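Local coordinates for protein RNA 2',3'-cyclic phosphodiesterase (Deinococcus radiodurans, PDB 5H7E) that belongs to the LigT-like phosphoesterases of the 2H clan, proteins built on a duplicated antiparallel sheet fold, at residues Pro3-Pro15 / His42-Val56. Numbering follows the deposited sequence.
Sequences PSTYRLFYALRVP and HVTLSYLPAVPPERV. With SO4 (sulfate ion), chain E; SO4 (sulfate ion), chain D.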
# COMPACT_ATOMS: atom_id res chain seq x y z
N PRO A 3 19.20 17.09 -9.42
CA PRO A 3 18.61 16.18 -10.41
C PRO A 3 17.24 15.67 -9.96
O PRO A 3 17.02 15.32 -8.80
CB PRO A 3 19.62 15.04 -10.51
CG PRO A 3 20.90 15.61 -10.03
CD PRO A 3 20.61 16.76 -9.12
N SER A 4 16.30 15.63 -10.89
CA SER A 4 14.95 15.25 -10.50
C SER A 4 14.90 13.80 -10.01
O SER A 4 15.72 12.95 -10.39
CB SER A 4 13.96 15.45 -11.64
OG SER A 4 14.27 14.59 -12.72
N THR A 5 13.97 13.55 -9.12
CA THR A 5 13.77 12.23 -8.54
C THR A 5 12.30 11.88 -8.71
O THR A 5 11.47 12.75 -8.97
CB THR A 5 14.12 12.19 -7.05
OG1 THR A 5 13.40 13.22 -6.37
CG2 THR A 5 15.65 12.40 -6.82
N TYR A 6 12.00 10.61 -8.49
CA TYR A 6 10.65 10.07 -8.51
C TYR A 6 10.20 9.70 -7.10
O TYR A 6 10.98 9.19 -6.31
CB TYR A 6 10.58 8.79 -9.36
CG TYR A 6 10.86 8.95 -10.84
CD1 TYR A 6 10.72 10.16 -11.47
CD2 TYR A 6 11.26 7.85 -11.60
CE1 TYR A 6 10.96 10.28 -12.82
CE2 TYR A 6 11.49 7.97 -12.97
CZ TYR A 6 11.34 9.18 -13.56
OH TYR A 6 11.59 9.30 -14.92
N ARG A 7 8.89 9.83 -6.84
CA ARG A 7 8.28 9.27 -5.63
C ARG A 7 7.69 7.94 -6.02
O ARG A 7 6.78 7.88 -6.86
CB ARG A 7 7.15 10.15 -5.06
CG ARG A 7 7.55 11.56 -4.74
CD ARG A 7 6.37 12.33 -4.14
NE ARG A 7 6.79 13.67 -3.76
CZ ARG A 7 6.16 14.41 -2.86
NH1 ARG A 7 5.09 13.93 -2.24
NH2 ARG A 7 6.62 15.63 -2.56
N LEU A 8 8.25 6.86 -5.44
CA LEU A 8 7.84 5.53 -5.86
C LEU A 8 7.34 4.78 -4.64
O LEU A 8 7.66 5.11 -3.50
CB LEU A 8 8.97 4.71 -6.47
CG LEU A 8 9.65 5.39 -7.67
CD1 LEU A 8 10.80 4.49 -8.16
CD2 LEU A 8 8.67 5.62 -8.82
N PHE A 9 6.52 3.75 -4.89
CA PHE A 9 6.20 2.86 -3.78
C PHE A 9 5.83 1.50 -4.33
O PHE A 9 5.40 1.38 -5.46
CB PHE A 9 5.07 3.42 -2.86
CG PHE A 9 3.77 3.69 -3.57
CD1 PHE A 9 3.57 4.89 -4.27
CD2 PHE A 9 2.72 2.77 -3.47
CE1 PHE A 9 2.35 5.16 -4.89
CE2 PHE A 9 1.50 3.03 -4.08
CZ PHE A 9 1.29 4.21 -4.78
N TYR A 10 6.13 0.46 -3.54
CA TYR A 10 5.72 -0.90 -3.87
C TYR A 10 4.43 -1.20 -3.13
O TYR A 10 4.32 -0.85 -1.96
CB TYR A 10 6.76 -1.89 -3.39
CG TYR A 10 8.08 -1.95 -4.16
CD1 TYR A 10 8.23 -2.78 -5.25
CD2 TYR A 10 9.16 -1.23 -3.71
CE1 TYR A 10 9.51 -2.91 -5.91
CE2 TYR A 10 10.39 -1.32 -4.34
CZ TYR A 10 10.56 -2.18 -5.39
OH TYR A 10 11.84 -2.25 -5.93
N ALA A 11 3.46 -1.74 -3.85
CA ALA A 11 2.18 -1.99 -3.17
C ALA A 11 1.50 -3.16 -3.85
O ALA A 11 1.78 -3.49 -5.01
CB ALA A 11 1.28 -0.76 -3.24
N LEU A 12 0.51 -3.73 -3.16
CA LEU A 12 -0.48 -4.60 -3.81
C LEU A 12 -1.70 -3.78 -4.23
O LEU A 12 -2.24 -2.99 -3.45
CB LEU A 12 -0.96 -5.71 -2.85
CG LEU A 12 0.15 -6.49 -2.14
CD1 LEU A 12 -0.54 -7.58 -1.24
CD2 LEU A 12 1.00 -7.20 -3.19
N ARG A 13 -2.10 -3.96 -5.49
CA ARG A 13 -3.35 -3.42 -5.99
C ARG A 13 -4.51 -4.11 -5.28
O ARG A 13 -4.38 -5.23 -4.80
CB ARG A 13 -3.41 -3.69 -7.48
CG ARG A 13 -4.64 -3.34 -8.11
CD ARG A 13 -4.70 -3.94 -9.54
NE ARG A 13 -6.01 -3.58 -10.02
CZ ARG A 13 -7.05 -4.40 -10.04
NH1 ARG A 13 -6.94 -5.68 -9.70
NH2 ARG A 13 -8.20 -3.92 -10.48
N VAL A 14 -5.63 -3.40 -5.18
CA VAL A 14 -6.83 -3.94 -4.52
C VAL A 14 -7.90 -4.06 -5.60
O VAL A 14 -8.20 -3.05 -6.27
CB VAL A 14 -7.29 -3.00 -3.40
CG1 VAL A 14 -8.52 -3.57 -2.71
CG2 VAL A 14 -6.15 -2.90 -2.37
N PRO A 15 -8.48 -5.24 -5.83
CA PRO A 15 -9.40 -5.42 -6.94
C PRO A 15 -10.81 -4.93 -6.63
O PRO A 15 -11.14 -4.60 -5.49
CB PRO A 15 -9.41 -6.95 -7.17
CG PRO A 15 -9.09 -7.50 -5.73
CD PRO A 15 -8.14 -6.49 -5.13
N HIS A 42 -4.63 0.78 -1.98
CA HIS A 42 -3.58 -0.18 -2.21
C HIS A 42 -3.00 -0.56 -0.85
O HIS A 42 -3.25 0.10 0.17
CB HIS A 42 -2.46 0.37 -3.13
CG HIS A 42 -1.96 1.66 -2.67
ND1 HIS A 42 -2.29 2.84 -3.30
CD2 HIS A 42 -1.11 1.98 -1.68
CE1 HIS A 42 -1.71 3.84 -2.66
NE2 HIS A 42 -1.02 3.35 -1.65
N VAL A 43 -2.25 -1.67 -0.84
CA VAL A 43 -1.54 -2.13 0.37
C VAL A 43 -0.06 -1.79 0.19
O VAL A 43 0.62 -2.46 -0.59
CB VAL A 43 -1.70 -3.63 0.59
CG1 VAL A 43 -0.95 -4.05 1.87
CG2 VAL A 43 -3.18 -4.08 0.68
N THR A 44 0.42 -0.71 0.82
CA THR A 44 1.81 -0.28 0.61
C THR A 44 2.76 -1.18 1.35
O THR A 44 2.54 -1.50 2.52
CB THR A 44 1.96 1.13 1.11
OG1 THR A 44 1.04 1.95 0.41
CG2 THR A 44 3.43 1.68 0.82
N LEU A 45 3.86 -1.55 0.70
CA LEU A 45 4.93 -2.31 1.34
C LEU A 45 6.17 -1.45 1.65
O LEU A 45 6.85 -1.70 2.64
CB LEU A 45 5.36 -3.49 0.44
CG LEU A 45 4.40 -4.71 0.43
CD1 LEU A 45 3.22 -4.52 -0.38
CD2 LEU A 45 5.14 -5.98 -0.04
N SER A 46 6.47 -0.47 0.80
CA SER A 46 7.56 0.44 1.09
C SER A 46 7.36 1.69 0.26
O SER A 46 6.91 1.62 -0.90
CB SER A 46 8.92 -0.19 0.73
OG SER A 46 9.95 0.70 1.19
N TYR A 47 7.68 2.84 0.85
CA TYR A 47 7.56 4.13 0.18
C TYR A 47 8.94 4.73 0.02
O TYR A 47 9.70 4.79 0.98
CB TYR A 47 6.63 5.04 1.00
CG TYR A 47 6.63 6.46 0.55
CD1 TYR A 47 6.22 6.80 -0.70
CD2 TYR A 47 7.07 7.47 1.41
CE1 TYR A 47 6.25 8.11 -1.13
CE2 TYR A 47 7.08 8.79 0.99
CZ TYR A 47 6.69 9.09 -0.27
OH TYR A 47 6.70 10.43 -0.67
N LEU A 48 9.24 5.18 -1.20
CA LEU A 48 10.56 5.68 -1.60
C LEU A 48 10.40 7.10 -2.10
O LEU A 48 10.06 7.33 -3.28
CB LEU A 48 11.13 4.78 -2.71
CG LEU A 48 11.36 3.29 -2.37
CD1 LEU A 48 10.10 2.46 -2.32
CD2 LEU A 48 12.25 2.68 -3.44
N PRO A 49 10.66 8.09 -1.26
CA PRO A 49 10.25 9.47 -1.59
C PRO A 49 11.04 10.12 -2.69
O PRO A 49 10.56 11.11 -3.28
CB PRO A 49 10.43 10.22 -0.27
CG PRO A 49 11.42 9.37 0.51
CD PRO A 49 11.13 7.96 0.13
N ALA A 50 12.29 9.68 -2.97
CA ALA A 50 13.13 10.50 -3.87
C ALA A 50 14.13 9.57 -4.58
O ALA A 50 15.32 9.52 -4.26
CB ALA A 50 13.86 11.63 -3.10
N VAL A 51 13.65 8.83 -5.58
CA VAL A 51 14.48 7.85 -6.28
C VAL A 51 15.04 8.49 -7.54
O VAL A 51 14.26 8.92 -8.40
CB VAL A 51 13.68 6.60 -6.62
CG1 VAL A 51 14.59 5.61 -7.28
CG2 VAL A 51 13.03 6.00 -5.34
N PRO A 52 16.35 8.53 -7.72
CA PRO A 52 16.91 8.99 -8.98
C PRO A 52 16.46 8.06 -10.10
O PRO A 52 16.46 6.84 -9.93
CB PRO A 52 18.43 8.94 -8.76
CG PRO A 52 18.62 8.84 -7.24
CD PRO A 52 17.39 8.14 -6.74
N PRO A 53 16.04 8.59 -11.25
CA PRO A 53 15.45 7.70 -12.29
C PRO A 53 16.41 6.60 -12.74
O PRO A 53 15.97 5.49 -13.08
CB PRO A 53 15.11 8.67 -13.44
CG PRO A 53 14.92 9.99 -12.76
CD PRO A 53 15.90 10.02 -11.58
N GLU A 54 17.71 6.83 -12.64
CA GLU A 54 18.67 5.81 -13.04
C GLU A 54 18.67 4.60 -12.11
O GLU A 54 19.26 3.57 -12.45
CB GLU A 54 20.08 6.40 -13.11
CG GLU A 54 20.48 7.17 -11.85
CD GLU A 54 20.24 8.69 -11.95
OE1 GLU A 54 21.11 9.43 -11.44
OE2 GLU A 54 19.19 9.15 -12.51
N ARG A 55 18.00 4.67 -10.96
CA ARG A 55 17.94 3.55 -10.04
C ARG A 55 16.70 2.69 -10.24
O ARG A 55 16.57 1.68 -9.56
CB ARG A 55 17.97 4.03 -8.58
CG ARG A 55 19.24 4.82 -8.18
CD ARG A 55 20.54 4.15 -8.66
NE ARG A 55 20.73 2.79 -8.17
CZ ARG A 55 21.09 2.48 -6.93
NH1 ARG A 55 21.24 1.20 -6.56
NH2 ARG A 55 21.31 3.46 -6.04
N VAL A 56 15.80 3.07 -11.15
CA VAL A 56 14.54 2.36 -11.27
C VAL A 56 14.76 0.93 -11.75
O VAL A 56 14.09 0.00 -11.31
CB VAL A 56 13.57 3.12 -12.17
CG1 VAL A 56 12.31 2.30 -12.41
CG2 VAL A 56 13.21 4.47 -11.52
S SO4 E . -10.24 -6.32 -10.96
O1 SO4 E . -8.99 -7.07 -10.75
O2 SO4 E . -10.31 -5.13 -10.14
O3 SO4 E . -10.25 -5.85 -12.34
O4 SO4 E . -11.40 -7.18 -10.75
S SO4 D . -0.59 4.47 3.05
O1 SO4 D . 0.12 5.66 2.64
O2 SO4 D . -1.03 4.68 4.44
O3 SO4 D . -1.67 4.33 2.08
O4 SO4 D . 0.22 3.32 3.02
O HOH W 1 10.84 12.77 -5.37
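Val51 N reaches Tyr6 O at 2.8 Å along an almost straight N-H...O line (178°), and Tyr6 N answers by donating to Val51 O. Further along the antiparallel ladder, Leu8 and Leu48 exchange a second reciprocal pair of bonds, and Leu12 and Val43 a third. Between the Leu8-Leu48 and Leu12-Val43 pairs, a classic beta bulge sets two residues, Leu45 and Ser46, against the single Tyr10, whose O accepts from Leu45 N (2.8 Å) while its N donates to Ser46 O (3.0 Å). A second register shift falls between Tyr6 and Leu8, and nearby a water joins Thr5 OG1 to Pro49 O.

On one face, Pro53 CG sits over the Tyr6 ring, 4.0 Å from its centroid in a CH-pi contact, and Leu8 CD1 packs on Val51 CB (3.9 Å). Helix 56-67 covers this side, and its Leu59 O bonds Tyr10 OH. On the other face, Phe9 CG lies between its backbone N and carbonyl carbon (chi1 58°), which carries the ring over His42; CE2 lies 3.5 Å above the centre of the His42 ring, the planes inclined at 38°. His42 NE2 bonds a glycerol, and a sulfate held by His127 and Thr129 lies beside Thr44 OG1, consistent with paired His-x-Thr motifs of the 2H fold.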